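Local coordinates for hydrazine synthase beta subunit (Candidatus Kuenenia stuttgartiensis, PDB 5C2V), which forms part of the hydrazine synthase complex, which condenses nitric oxide with ammonium, and may modulate passage of the hydroxylamine intermediate between two active sites, at residues H17-P22 and E58-T63; R184-S189 and G239-L244; N255-A260 and G271-H276; Y142-V147 and A158-V163. All blocks are in the same frame, centred on the assembly; numbering follows the deposited sequence.

Contact 1. Residues H17-P22 and E58-T63; sequences HITMSP and EASAVT
His17 reaches across to the backbone of Glu58, Ala59 and Ser60, and its side chain shows how two strands that share no hydrogen bonds can still be fitted closely together. The path starts at CB, which lies 3.2 Å from Glu58 O. CG sits anti to the backbone N (chi1 -170°), and the ring that follows sets one face over Ala59 CA. This is a CH-pi contact: Ala59 CA is 4.1 Å from the centroid of the His17 ring and only 16° off its normal, although displaced toward the rim. Of the remaining ring atoms, CD2 stays beside Glu58 O, while ND1 passes Ser60 N at 3.8 Å and CE1 comes to 3.7 Å from Ser60 O.

Farther along, the methyl of Thr19 takes over. Its CG2 packs on Ser60 OG at 3.5 Å and also meets Val62 CG2 at 4.1 Å. The two branches of Val62 divide their work, because CG1 turns instead to Pro22 CD, 3.9 Å away. The carboxylate of Glu58 is held outside this interface, by Trp98, Gln32 and Gln56.

Each strand uses its hydrogen-bonding edge within its own sheet, 15-20 with strand 26-31 and 57-62 with strand 68-73. Side chains of one strand, packed on the backbone and side chains of the other, therefore bridge the distance, with the strand axes 6.4 Å apart and running in nearly the same direction, at 7° to each other. Such a pairing of first strands from consecutive four-stranded blades is characteristic of a beta-propeller.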
# COMPACT_ATOMS: atom_id res chain seq x y z
N HIS B 17 -7.13 30.64 -45.97
CA HIS B 17 -7.56 29.29 -46.35
C HIS B 17 -6.58 28.67 -47.35
O HIS B 17 -5.84 29.39 -48.02
CB HIS B 17 -8.98 29.34 -46.95
CG HIS B 17 -9.60 27.99 -47.15
ND1 HIS B 17 -9.41 27.23 -48.29
CD2 HIS B 17 -10.43 27.26 -46.36
CE1 HIS B 17 -10.08 26.10 -48.18
NE2 HIS B 17 -10.71 26.10 -47.02
N ILE B 18 -6.59 27.35 -47.45
CA ILE B 18 -5.74 26.68 -48.43
C ILE B 18 -6.35 25.35 -48.86
O ILE B 18 -7.04 24.68 -48.09
CB ILE B 18 -4.31 26.46 -47.87
CG1 ILE B 18 -3.34 26.10 -48.99
CG2 ILE B 18 -4.31 25.42 -46.76
CD1 ILE B 18 -1.89 26.01 -48.54
N THR B 19 -6.11 24.98 -50.12
CA THR B 19 -6.55 23.69 -50.65
C THR B 19 -5.57 23.24 -51.71
O THR B 19 -4.60 23.93 -52.02
CB THR B 19 -7.97 23.76 -51.23
OG1 THR B 19 -8.38 22.45 -51.66
CG2 THR B 19 -8.02 24.71 -52.42
N MET B 20 -5.82 22.06 -52.29
CA MET B 20 -4.89 21.50 -53.26
C MET B 20 -5.63 20.76 -54.36
O MET B 20 -6.68 20.16 -54.13
CB MET B 20 -3.91 20.56 -52.55
CG MET B 20 -2.61 20.32 -53.30
SD MET B 20 -1.50 19.25 -52.37
CE MET B 20 0.08 19.71 -53.06
N SER B 21 -5.08 20.81 -55.57
CA SER B 21 -5.65 20.10 -56.70
C SER B 21 -5.62 18.59 -56.44
O SER B 21 -4.69 18.10 -55.81
CB SER B 21 -4.90 20.44 -57.99
OG SER B 21 -3.52 20.14 -57.87
N PRO B 22 -6.64 17.87 -56.93
CA PRO B 22 -6.73 16.41 -56.74
C PRO B 22 -5.54 15.66 -57.34
O PRO B 22 -5.31 14.51 -56.96
CB PRO B 22 -8.03 16.05 -57.46
CG PRO B 22 -8.31 17.20 -58.37
CD PRO B 22 -7.79 18.40 -57.67
N GLU B 58 -12.79 33.96 -48.23
CA GLU B 58 -12.39 33.04 -47.16
C GLU B 58 -12.29 31.54 -47.48
O GLU B 58 -11.87 30.77 -46.62
CB GLU B 58 -13.29 33.27 -45.96
CG GLU B 58 -13.03 34.65 -45.40
CD GLU B 58 -13.92 35.03 -44.25
OE1 GLU B 58 -14.89 34.30 -43.96
OE2 GLU B 58 -13.63 36.07 -43.62
N ALA B 59 -12.65 31.12 -48.68
CA ALA B 59 -12.65 29.69 -48.99
C ALA B 59 -12.57 29.39 -50.48
O ALA B 59 -12.93 30.22 -51.31
CB ALA B 59 -13.89 29.02 -48.39
N SER B 60 -12.12 28.18 -50.81
CA SER B 60 -12.05 27.74 -52.20
C SER B 60 -12.14 26.22 -52.34
O SER B 60 -11.70 25.48 -51.47
CB SER B 60 -10.76 28.25 -52.85
OG SER B 60 -9.62 27.80 -52.15
N ALA B 61 -12.71 25.77 -53.46
CA ALA B 61 -12.80 24.34 -53.76
C ALA B 61 -12.45 24.07 -55.22
O ALA B 61 -12.82 24.84 -56.11
CB ALA B 61 -14.19 23.82 -53.44
N VAL B 62 -11.74 22.97 -55.46
CA VAL B 62 -11.29 22.62 -56.80
C VAL B 62 -12.17 21.53 -57.42
O VAL B 62 -12.59 20.60 -56.73
CB VAL B 62 -9.82 22.15 -56.80
CG1 VAL B 62 -9.31 21.99 -58.22
CG2 VAL B 62 -8.96 23.13 -56.03
N THR B 63 -12.45 21.66 -58.71
CA THR B 63 -13.19 20.64 -59.44
C THR B 63 -12.33 19.38 -59.57
O THR B 63 -11.10 19.47 -59.62
CB THR B 63 -13.61 21.13 -60.84
OG1 THR B 63 -12.44 21.50 -61.59
CG2 THR B 63 -14.53 22.34 -60.72

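Contact 2. Residues R184-S189 and G239-L244; sequences RVIHES and GKVARL. With BET (trimethyl glycine), chain R.
The trimethyl glycine pocket of this beta-propeller lies where the ends of two neighbouring blades approach each other, and there Arg243 meets His187. Arg243 NH1 donates to His187 O at 3.0 Å, with an N-H...O angle of 141°; the donor stands well above the carbonyl plane, 57° out of it. The same guanidinium presents its edge to the ligand carboxylate. NH2 binds BET OXT at 2.9 Å, while NH1 adds weak bonds to both carboxylate oxygens. A bend in the arginine chain (chi3 -75°) sets NE for this approach.

His187 contributes carbon rather than a polar tip: its CB lies 3.5 Å from BET OXT, and CD2 meets the methyl C3 at 3.8 Å. The carboxylate of Glu188 comes close to that of the ligand, with CD 3.6 Å from BET O. Arg302, which completes the pocket, forms a salt bridge with Glu188 and, together with Arg243, would probably temper the repulsion between the two acids. Arg243 NH2 has a second anionic partner in Asp299.

Behind the pocket the packing is largely aliphatic, although the Arg184 guanidinium, bonded to the backbone oxygens of Glu234 and Lys236, lies beside Gly239. The side chains of Ile186 and Arg243 pass alongside with opposed courses, the methyl CG2 of Ile186 lying 4.1 Å from both CG and CD of the arginine. One step farther from the ligand, Ile186 CG1 faces Val241 CG1 at 4.5 Å.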
# COMPACT_ATOMS: atom_id res chain seq x y z
N ARG B 184 -27.88 16.59 -35.26
CA ARG B 184 -27.21 16.09 -34.06
C ARG B 184 -26.49 17.19 -33.30
O ARG B 184 -25.61 17.86 -33.83
CB ARG B 184 -26.23 14.97 -34.42
CG ARG B 184 -26.91 13.70 -34.89
CD ARG B 184 -25.91 12.59 -35.14
NE ARG B 184 -26.56 11.38 -35.63
CZ ARG B 184 -25.90 10.28 -36.00
NH1 ARG B 184 -24.58 10.25 -35.94
NH2 ARG B 184 -26.57 9.22 -36.43
N VAL B 185 -26.86 17.36 -32.03
CA VAL B 185 -26.34 18.44 -31.21
C VAL B 185 -25.05 18.06 -30.48
O VAL B 185 -24.97 17.02 -29.83
CB VAL B 185 -27.38 18.88 -30.17
CG1 VAL B 185 -26.76 19.78 -29.12
CG2 VAL B 185 -28.55 19.57 -30.85
N ILE B 186 -24.03 18.91 -30.60
CA ILE B 186 -22.84 18.78 -29.78
C ILE B 186 -23.05 19.65 -28.54
O ILE B 186 -23.08 20.87 -28.64
CB ILE B 186 -21.56 19.22 -30.51
CG1 ILE B 186 -21.35 18.40 -31.78
CG2 ILE B 186 -20.35 19.11 -29.60
CD1 ILE B 186 -20.11 18.79 -32.56
N HIS B 187 -23.18 19.01 -27.39
CA HIS B 187 -23.53 19.72 -26.17
C HIS B 187 -22.35 20.50 -25.62
O HIS B 187 -21.21 20.02 -25.64
CB HIS B 187 -24.08 18.76 -25.12
CG HIS B 187 -25.51 18.37 -25.34
ND1 HIS B 187 -25.92 17.65 -26.44
CD2 HIS B 187 -26.62 18.61 -24.61
CE1 HIS B 187 -27.23 17.46 -26.38
NE2 HIS B 187 -27.68 18.03 -25.28
N GLU B 188 -22.63 21.71 -25.13
CA GLU B 188 -21.62 22.60 -24.57
C GLU B 188 -20.50 22.89 -25.55
O GLU B 188 -19.32 22.71 -25.24
CB GLU B 188 -21.06 22.01 -23.27
CG GLU B 188 -22.09 21.87 -22.17
CD GLU B 188 -21.48 21.49 -20.83
OE1 GLU B 188 -20.26 21.26 -20.79
OE2 GLU B 188 -22.22 21.44 -19.83
N SER B 189 -20.86 23.34 -26.75
CA SER B 189 -19.87 23.66 -27.77
C SER B 189 -20.01 25.10 -28.27
O SER B 189 -21.09 25.69 -28.19
CB SER B 189 -19.99 22.70 -28.95
OG SER B 189 -21.22 22.87 -29.63
N GLY B 239 -25.72 6.82 -33.91
CA GLY B 239 -24.30 6.74 -33.62
C GLY B 239 -23.85 7.62 -32.47
O GLY B 239 -24.54 8.57 -32.09
N LYS B 240 -22.69 7.31 -31.90
CA LYS B 240 -22.16 8.05 -30.76
C LYS B 240 -21.68 9.44 -31.16
O LYS B 240 -21.20 9.65 -32.27
CB LYS B 240 -21.01 7.29 -30.10
CG LYS B 240 -21.34 5.87 -29.68
CD LYS B 240 -20.08 5.16 -29.21
CE LYS B 240 -20.35 3.70 -28.87
NZ LYS B 240 -19.10 2.99 -28.47
N VAL B 241 -21.81 10.38 -30.23
CA VAL B 241 -21.17 11.68 -30.37
C VAL B 241 -20.09 11.79 -29.30
O VAL B 241 -20.40 11.90 -28.11
CB VAL B 241 -22.18 12.84 -30.22
CG1 VAL B 241 -21.48 14.18 -30.34
CG2 VAL B 241 -23.29 12.71 -31.26
N ALA B 242 -18.83 11.77 -29.72
CA ALA B 242 -17.73 11.71 -28.77
C ALA B 242 -16.95 13.01 -28.72
O ALA B 242 -16.23 13.35 -29.66
CB ALA B 242 -16.81 10.55 -29.11
N ARG B 243 -17.08 13.73 -27.61
CA ARG B 243 -16.34 14.96 -27.41
C ARG B 243 -15.02 14.65 -26.73
O ARG B 243 -14.99 14.14 -25.61
CB ARG B 243 -17.16 15.95 -26.58
CG ARG B 243 -18.50 16.32 -27.21
CD ARG B 243 -19.43 16.97 -26.20
NE ARG B 243 -20.00 16.00 -25.27
CZ ARG B 243 -20.70 16.32 -24.18
NH1 ARG B 243 -20.92 17.59 -23.88
NH2 ARG B 243 -21.17 15.36 -23.39
N LEU B 244 -13.91 14.94 -27.41
CA LEU B 244 -12.60 14.57 -26.91
C LEU B 244 -11.70 15.79 -26.73
O LEU B 244 -11.77 16.73 -27.52
CB LEU B 244 -11.94 13.56 -27.85
CG LEU B 244 -12.65 12.21 -27.99
CD1 LEU B 244 -11.91 11.29 -28.94
CD2 LEU B 244 -12.82 11.55 -26.63
N BET R . -25.52 17.59 -20.23
CA BET R . -24.55 18.49 -20.99
C BET R . -23.24 17.63 -21.43
O BET R . -22.19 17.97 -20.83
OXT BET R . -23.45 16.76 -22.30
C1 BET R . -26.38 18.43 -19.31
C2 BET R . -24.78 16.57 -19.38
C3 BET R . -26.47 16.91 -21.20

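Contact 3. Residues N255-A260 and G271-H276; sequences NPYGMA and GVRGMH
Gly271 O receives Tyr257 N at 2.8 Å in an almost straight bond (174°), and the CA-H of Pro256 approaches the same oxygen, with CA at 3.5 Å. The bond belongs to the hairpin of strands 256-261 and 267-272 in a propeller blade, and it is one half of a classic beta bulge. Gly271 also gives its N-H to Gly258 O, so two successive residues, Tyr257 and Gly258, stand opposite one glycine. The backbone of Tyr257 leaves the extended conformation (psi -76°) to accommodate the extra residue. Beyond the Pro256-Val272 pair, Arg273 N continues the ladder to Asn255 O at 3.3 Å.

The side chains meet through Tyr257 and Arg273. Arg273 runs extended from CG to NE and lays its CD over the centre of the phenol ring, 3.5 Å from the Tyr257 ring centroid, a CH-pi contact. Its guanidinium is tilted by 28° from the ring plane. Asn255 and Tyr257 both carry the contact outward to the gamma subunit, the amide to Ser62 and Ser65 of that chain and the phenol oxygen to Glu69. One water links the two side chains: it donates to Tyr257 OH at 2.8 Å and accepts a weak bond from Arg273 NH1 at 3.0 Å.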
# COMPACT_ATOMS: atom_id res chain seq x y z
N ASN B 255 -8.18 27.75 -29.85
CA ASN B 255 -8.99 27.94 -31.05
C ASN B 255 -8.60 27.03 -32.21
O ASN B 255 -7.98 27.48 -33.17
CB ASN B 255 -8.90 29.40 -31.50
CG ASN B 255 -9.26 30.38 -30.40
OD1 ASN B 255 -8.44 31.20 -29.99
ND2 ASN B 255 -10.49 30.30 -29.91
N PRO B 256 -8.93 25.73 -32.12
CA PRO B 256 -8.66 24.84 -33.25
C PRO B 256 -9.53 25.20 -34.45
O PRO B 256 -10.72 25.43 -34.26
CB PRO B 256 -9.01 23.46 -32.69
CG PRO B 256 -10.05 23.74 -31.65
CD PRO B 256 -9.64 25.05 -31.03
N TYR B 257 -8.96 25.26 -35.65
CA TYR B 257 -9.73 25.72 -36.81
C TYR B 257 -9.84 24.72 -37.95
O TYR B 257 -10.88 24.09 -38.14
CB TYR B 257 -9.11 27.00 -37.36
CG TYR B 257 -9.68 28.28 -36.80
CD1 TYR B 257 -9.64 28.53 -35.43
CD2 TYR B 257 -10.22 29.25 -37.63
CE1 TYR B 257 -10.15 29.70 -34.91
CE2 TYR B 257 -10.73 30.42 -37.11
CZ TYR B 257 -10.69 30.64 -35.75
OH TYR B 257 -11.20 31.81 -35.23
N GLY B 258 -8.76 24.59 -38.71
CA GLY B 258 -8.78 23.82 -39.94
C GLY B 258 -8.45 22.37 -39.73
O GLY B 258 -7.70 22.02 -38.82
N MET B 259 -8.99 21.51 -40.59
CA MET B 259 -8.72 20.09 -40.49
C MET B 259 -8.39 19.45 -41.82
O MET B 259 -8.94 19.81 -42.86
CB MET B 259 -9.91 19.36 -39.86
CG MET B 259 -9.91 19.38 -38.34
SD MET B 259 -11.26 18.41 -37.65
CE MET B 259 -12.66 19.22 -38.40
N ALA B 260 -7.47 18.50 -41.78
CA ALA B 260 -7.10 17.71 -42.94
C ALA B 260 -7.08 16.23 -42.56
O ALA B 260 -6.42 15.83 -41.60
CB ALA B 260 -5.75 18.14 -43.48
N GLY B 271 -5.24 22.56 -37.60
CA GLY B 271 -4.66 23.87 -37.45
C GLY B 271 -5.08 24.49 -36.13
O GLY B 271 -6.28 24.62 -35.86
N VAL B 272 -4.11 24.86 -35.32
CA VAL B 272 -4.38 25.54 -34.06
C VAL B 272 -3.92 26.98 -34.21
O VAL B 272 -2.72 27.28 -34.22
CB VAL B 272 -3.66 24.88 -32.87
CG1 VAL B 272 -4.11 25.51 -31.57
CG2 VAL B 272 -3.93 23.38 -32.86
N ARG B 273 -4.91 27.87 -34.28
CA ARG B 273 -4.73 29.25 -34.69
C ARG B 273 -4.20 30.12 -33.57
O ARG B 273 -3.32 30.96 -33.78
CB ARG B 273 -6.07 29.80 -35.20
CG ARG B 273 -5.97 31.04 -36.08
CD ARG B 273 -7.36 31.51 -36.47
NE ARG B 273 -7.34 32.45 -37.59
CZ ARG B 273 -7.28 33.77 -37.44
NH1 ARG B 273 -7.23 34.30 -36.23
NH2 ARG B 273 -7.26 34.56 -38.51
N GLY B 274 -4.73 29.92 -32.37
CA GLY B 274 -4.31 30.68 -31.21
C GLY B 274 -2.91 30.32 -30.77
O GLY B 274 -2.12 31.19 -30.40
N MET B 275 -2.60 29.03 -30.81
CA MET B 275 -1.29 28.54 -30.37
C MET B 275 -0.30 28.38 -31.52
O MET B 275 0.81 27.90 -31.32
CB MET B 275 -1.44 27.22 -29.62
CG MET B 275 -2.10 27.38 -28.27
SD MET B 275 -1.38 28.72 -27.30
CE MET B 275 0.24 28.05 -26.94
N HIS B 276 -0.73 28.74 -32.73
CA HIS B 276 0.16 28.76 -33.90
C HIS B 276 0.86 27.43 -34.15
O HIS B 276 2.08 27.40 -34.31
CB HIS B 276 1.22 29.86 -33.75
CG HIS B 276 0.69 31.14 -33.19
ND1 HIS B 276 -0.30 31.87 -33.81
CD2 HIS B 276 1.02 31.83 -32.07
CE1 HIS B 276 -0.56 32.95 -33.10
NE2 HIS B 276 0.22 32.95 -32.04
O HOH W 1 -9.11 33.29 -34.06

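Contact 4. Residues Y142-V147 and A158-V163; sequences YGPRMV and AILDTV
Tyr142 and Thr162, at the open end of the hairpin formed by strands 144-149 and 155-160, are joined by a side-chain hydrogen bond: Thr162 OG1 donates to Tyr142 O at 2.7 Å. Backbone bonds take over from there. Asp161 N binds Gly143 O, Arg145 N binds Ile159 O at 2.9 Å, and Ile159 N binds Met146 O. Arg145 and Met146 thus stand opposite the single residue Ile159, as in a classic beta bulge, with Arg145 in a helical conformation (psi -44°).

Apolar packing occupies both faces of the sheet. On one, Pro144 CG touches Leu160 CD2 at 3.9 Å and Val147 CG1 touches Ala158 CB. On the other, Ile159 CG1 lies between its backbone N and carbonyl carbon (chi1 44°), and its CD1 reaches Arg145 CB at 3.7 Å and Met146 CB at 3.8 Å.

The charged groups meet through water. One molecule accepts from Arg145 NH1 at 2.8 Å and donates to Asp161 OD2 at 3.2 Å. Asp161 also forms salt bridges with Arg168 and Arg193, and Arg145 with Glu69 of the gamma subunit. The two acids probably offset the positive charge gathered here, which is consistent with this mostly buried hairpin end helping to tie a blade to the gamma subunit by charge.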
# COMPACT_ATOMS: atom_id res chain seq x y z
N TYR B 142 -29.14 28.73 -37.48
CA TYR B 142 -28.38 29.77 -38.16
C TYR B 142 -26.87 29.52 -38.22
O TYR B 142 -26.31 28.79 -37.41
CB TYR B 142 -28.64 31.13 -37.50
CG TYR B 142 -30.07 31.60 -37.61
CD1 TYR B 142 -30.65 31.80 -38.86
CD2 TYR B 142 -30.83 31.87 -36.48
CE1 TYR B 142 -31.96 32.24 -38.97
CE2 TYR B 142 -32.14 32.31 -36.59
CZ TYR B 142 -32.69 32.50 -37.84
OH TYR B 142 -33.99 32.94 -37.96
N GLY B 143 -26.23 30.16 -39.20
CA GLY B 143 -24.78 30.18 -39.31
C GLY B 143 -24.04 28.90 -39.67
O GLY B 143 -23.16 28.49 -38.92
N PRO B 144 -24.41 28.25 -40.78
CA PRO B 144 -23.52 27.15 -41.17
C PRO B 144 -22.12 27.67 -41.50
O PRO B 144 -21.99 28.57 -42.32
CB PRO B 144 -24.19 26.57 -42.43
CG PRO B 144 -25.59 27.11 -42.42
CD PRO B 144 -25.52 28.43 -41.73
N ARG B 145 -21.10 27.11 -40.86
CA ARG B 145 -19.73 27.55 -41.11
C ARG B 145 -19.10 26.90 -42.34
O ARG B 145 -18.46 27.57 -43.15
CB ARG B 145 -18.85 27.27 -39.88
CG ARG B 145 -17.41 27.74 -40.01
CD ARG B 145 -17.33 29.21 -40.40
NE ARG B 145 -15.96 29.69 -40.42
CZ ARG B 145 -15.41 30.45 -39.47
NH1 ARG B 145 -16.13 30.82 -38.42
NH2 ARG B 145 -14.14 30.83 -39.58
N MET B 146 -19.31 25.60 -42.47
CA MET B 146 -18.66 24.80 -43.50
C MET B 146 -19.52 23.58 -43.80
O MET B 146 -20.30 23.15 -42.95
CB MET B 146 -17.26 24.38 -43.02
CG MET B 146 -16.53 23.37 -43.90
SD MET B 146 -16.14 23.99 -45.55
CE MET B 146 -14.54 24.75 -45.25
N VAL B 147 -19.41 23.03 -45.00
CA VAL B 147 -20.06 21.76 -45.29
C VAL B 147 -19.01 20.70 -45.55
O VAL B 147 -17.82 20.99 -45.56
CB VAL B 147 -20.99 21.87 -46.51
CG1 VAL B 147 -22.17 22.77 -46.20
CG2 VAL B 147 -20.22 22.38 -47.72
N ALA B 158 -23.33 19.58 -42.43
CA ALA B 158 -23.07 21.01 -42.24
C ALA B 158 -22.96 21.36 -40.77
O ALA B 158 -23.89 21.13 -40.00
CB ALA B 158 -24.17 21.83 -42.90
N ILE B 159 -21.82 21.92 -40.38
CA ILE B 159 -21.67 22.41 -39.02
C ILE B 159 -22.40 23.74 -38.88
O ILE B 159 -22.15 24.69 -39.62
CB ILE B 159 -20.19 22.60 -38.63
CG1 ILE B 159 -19.41 23.27 -39.76
CG2 ILE B 159 -19.56 21.27 -38.26
CD1 ILE B 159 -18.01 23.67 -39.37
N LEU B 160 -23.31 23.79 -37.91
CA LEU B 160 -24.02 25.03 -37.64
C LEU B 160 -23.38 25.69 -36.44
O LEU B 160 -23.49 25.21 -35.32
CB LEU B 160 -25.50 24.77 -37.38
CG LEU B 160 -26.23 23.84 -38.34
CD1 LEU B 160 -27.69 23.70 -37.93
CD2 LEU B 160 -26.12 24.35 -39.77
N ASP B 161 -22.71 26.81 -36.69
CA ASP B 161 -22.13 27.57 -35.61
C ASP B 161 -23.10 28.70 -35.35
O ASP B 161 -23.22 29.64 -36.14
CB ASP B 161 -20.73 28.08 -35.98
CG ASP B 161 -20.00 28.70 -34.81
OD1 ASP B 161 -20.32 28.35 -33.66
OD2 ASP B 161 -19.09 29.53 -35.05
N THR B 162 -23.80 28.61 -34.23
CA THR B 162 -24.97 29.44 -33.99
C THR B 162 -24.71 30.39 -32.84
O THR B 162 -24.52 29.97 -31.70
CB THR B 162 -26.21 28.58 -33.69
OG1 THR B 162 -26.56 27.82 -34.85
CG2 THR B 162 -27.39 29.47 -33.31
N VAL B 163 -24.70 31.68 -33.15
CA VAL B 163 -24.43 32.70 -32.15
C VAL B 163 -25.47 32.65 -31.04
O VAL B 163 -26.64 32.36 -31.28
CB VAL B 163 -24.39 34.11 -32.78
CG1 VAL B 163 -23.27 34.19 -33.80
CG2 VAL B 163 -25.73 34.44 -33.43
O HOH W 2 -18.94 30.82 -37.96

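Contacts 1 and 2 lie between blades and contacts 3 and 4 within them, and the chemistry follows that division. The two hairpins are buried, held by backbone bonds and each interrupted by a bulge. They touch where Tyr257 CE2 lies 4.2 Å from Arg145 NH2, and both bind Glu69 of the gamma subunit. The interblade contacts are only partly buried. Contact 1, nearer the chain centre, relies on side-chain packing, whereas contact 2, about 17 Å from that centre to its own, uses charge to hold a ligand. Contacts 2 and 4 draw on opposite outermost strands of one sheet, 179-186 and 144-149, while contacts 1 and 2 lie on opposite sides of the chain's centre.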